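Dephospho-CoA kinase (Legionella pneumophila subsp. pneumophila, PDB 4TTR) probably catalyses the last step of coenzyme A biosynthesis, the ATP-dependent phosphorylation of the 3'-hydroxyl of dephospho-CoA. Local coordinates at residues 185-190 with 194-199. Residues are numbered along the deposited sequence; the frame is centred on the assembly and turned at random.
Sequences DVLINE and SELKAK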
loop_
_atom_site.group_PDB
_atom_site.type_symbol
_atom_site.label_atom_id
_atom_site.label_comp_id
_atom_site.label_asym_id
_atom_site.label_seq_id
_atom_site.Cartn_x
_atom_site.Cartn_y
_atom_site.Cartn_z
ATOM N N ASP A 185 -10.947 -1.328 10.571
ATOM C CA ASP A 185 -11.398 0.048 10.437
ATOM C C ASP A 185 -11.331 0.489 8.981
ATOM O O ASP A 185 -10.382 0.168 8.264
ATOM C CB ASP A 185 -10.559 0.977 11.311
ATOM C CG ASP A 185 -10.606 0.592 12.777
ATOM O OD1 ASP A 185 -11.622 0.898 13.440
ATOM O OD2 ASP A 185 -9.631 -0.017 13.263
ATOM N N VAL A 186 -12.364 1.210 8.557
ATOM C CA VAL A 186 -12.430 1.785 7.227
ATOM C C VAL A 186 -12.514 3.303 7.346
ATOM O O VAL A 186 -13.462 3.837 7.916
ATOM C CB VAL A 186 -13.640 1.251 6.442
ATOM C CG1 VAL A 186 -13.747 1.929 5.081
ATOM C CG2 VAL A 186 -13.544 -0.262 6.285
ATOM N N LEU A 187 -11.509 3.987 6.811
ATOM C CA LEU A 187 -11.485 5.442 6.797
ATOM C C LEU A 187 -12.039 5.939 5.471
ATOM O O LEU A 187 -11.380 5.836 4.435
ATOM C CB LEU A 187 -10.060 5.959 7.011
ATOM C CG LEU A 187 -9.889 7.406 7.480
ATOM C CD1 LEU A 187 -8.432 7.640 7.853
ATOM C CD2 LEU A 187 -10.329 8.410 6.429
ATOM N N ILE A 188 -13.263 6.454 5.505
ATOM C CA ILE A 188 -13.867 7.047 4.322
ATOM C C ILE A 188 -13.324 8.463 4.166
ATOM O O ILE A 188 -13.657 9.351 4.948
ATOM C CB ILE A 188 -15.412 7.075 4.404
ATOM C CG1 ILE A 188 -15.950 5.708 4.845
ATOM C CG2 ILE A 188 -16.001 7.480 3.053
ATOM C CD1 ILE A 188 -17.458 5.658 5.030
ATOM N N ASN A 189 -12.467 8.656 3.167
ATOM C CA ASN A 189 -11.856 9.953 2.897
ATOM C C ASN A 189 -12.710 10.732 1.908
ATOM O O ASN A 189 -12.433 10.734 0.710
ATOM C CB ASN A 189 -10.434 9.769 2.355
ATOM C CG ASN A 189 -9.754 11.085 2.018
ATOM O OD1 ASN A 189 -10.176 12.151 2.458
ATOM N ND2 ASN A 189 -8.692 11.011 1.231
ATOM N N GLU A 190 -13.744 11.393 2.424
ATOM C CA GLU A 190 -14.787 11.971 1.582
ATOM C C GLU A 190 -14.956 13.485 1.735
ATOM O O GLU A 190 -15.889 14.054 1.169
ATOM C CB GLU A 190 -16.127 11.277 1.874
ATOM C CG GLU A 190 -16.458 11.120 3.356
ATOM C CD GLU A 190 -17.876 10.612 3.597
ATOM O OE1 GLU A 190 -18.356 10.709 4.745
ATOM O OE2 GLU A 190 -18.512 10.115 2.644
ATOM N N SER A 194 -8.478 18.320 6.285
ATOM C CA SER A 194 -8.658 18.613 7.701
ATOM C C SER A 194 -9.430 17.503 8.413
ATOM O O SER A 194 -9.041 17.077 9.502
ATOM C CB SER A 194 -9.372 19.953 7.885
ATOM O OG SER A 194 -9.621 20.212 9.256
ATOM N N GLU A 195 -10.520 17.039 7.811
ATOM C CA GLU A 195 -11.295 15.958 8.411
ATOM C C GLU A 195 -10.530 14.648 8.326
ATOM O O GLU A 195 -10.693 13.773 9.173
ATOM C CB GLU A 195 -12.664 15.810 7.739
ATOM C CG GLU A 195 -13.810 16.417 8.540
ATOM C CD GLU A 195 -13.922 15.832 9.941
ATOM O OE1 GLU A 195 -13.905 14.589 10.074
ATOM O OE2 GLU A 195 -14.017 16.615 10.911
ATOM N N LEU A 196 -9.703 14.511 7.297
ATOM C CA LEU A 196 -8.859 13.334 7.165
ATOM C C LEU A 196 -7.912 13.261 8.360
ATOM O O LEU A 196 -7.752 12.208 8.977
ATOM C CB LEU A 196 -8.078 13.376 5.852
ATOM C CG LEU A 196 -7.215 12.158 5.519
ATOM C CD1 LEU A 196 -8.057 10.893 5.482
ATOM C CD2 LEU A 196 -6.500 12.364 4.185
ATOM N N LYS A 197 -7.307 14.395 8.690
ATOM C CA LYS A 197 -6.405 14.485 9.829
ATOM C C LYS A 197 -7.119 14.201 11.144
ATOM O O LYS A 197 -6.569 13.546 12.028
ATOM C CB LYS A 197 -5.767 15.867 9.886
ATOM C CG LYS A 197 -4.769 16.032 11.013
ATOM C CD LYS A 197 -4.384 17.492 11.152
ATOM C CE LYS A 197 -3.434 17.712 12.322
ATOM N NZ LYS A 197 -4.104 17.528 13.642
ATOM N N ALA A 198 -8.337 14.714 11.279
ATOM C CA ALA A 198 -9.122 14.483 12.483
ATOM C C ALA A 198 -9.398 12.995 12.648
ATOM O O ALA A 198 -9.269 12.448 13.738
ATOM C CB ALA A 198 -10.421 15.267 12.432
ATOM N N LYS A 199 -9.765 12.339 11.555
ATOM C CA LYS A 199 -10.058 10.914 11.589
ATOM C C LYS A 199 -8.819 10.091 11.948
ATOM O O LYS A 199 -8.905 9.155 12.743
ATOM C CB LYS A 199 -10.630 10.466 10.245
ATOM C CG LYS A 199 -12.069 10.909 10.043
ATOM C CD LYS A 199 -12.651 10.390 8.755
ATOM C CE LYS A 199 -14.162 10.520 8.753
ATOM N NZ LYS A 199 -14.743 9.966 7.510
#
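Leu187, near the end of the edge strand 185-188, points its side chain at helix 192-213 and meets Leu196 and Lys199 there. The strand closes one side of the parallel five-stranded sheet of a P-loop kinase fold, and the chain turns straight back into the C-terminal helix: the two short axes run nearly antiparallel, at 163°, and come within 9.7 Å of each other. Leu187 has CG anti to its own N (chi1 -160°), which carries both methyls to the helix. Its CD2 presses on CD1 of Leu196 at 3.5 Å, tight for two methyl carbons, with the two side chains crossing at about a right angle. The CD2 of Leu187 also lies 3.8 Å from CD of Lys199, so the aliphatic part of the lysine packs on Leu187. Val32 of helix 29-38 touches both leucines, so this contact also packs against the helix that carries the end of the P-loop.

The CB of Ile188 points away from the helix, and its carbonyl makes the polar link. One step on, the flat amide of Asn189 lies against the methyls of Leu196, the CG of Asn189 being 3.9 Å from CD1 of Leu196. Its ND2 is hydrogen-bonded to the carbonyl O of Ser27 in the predicted ATP-binding loop, where 1,3-butanediol is bound in this crystal; the residue thus joins the strand's end to the P-loop. Glu190 brings its carboxylate near the lysine without contact, OE1 standing 4.6 Å from NZ of Lys199, close enough perhaps to steady the ammonium charge. Lys199 runs extended beyond CG past Leu187, and its NZ donates to O of Ile188 at 2.8 Å, lying in the carbonyl plane with a C=O...N angle of 146°.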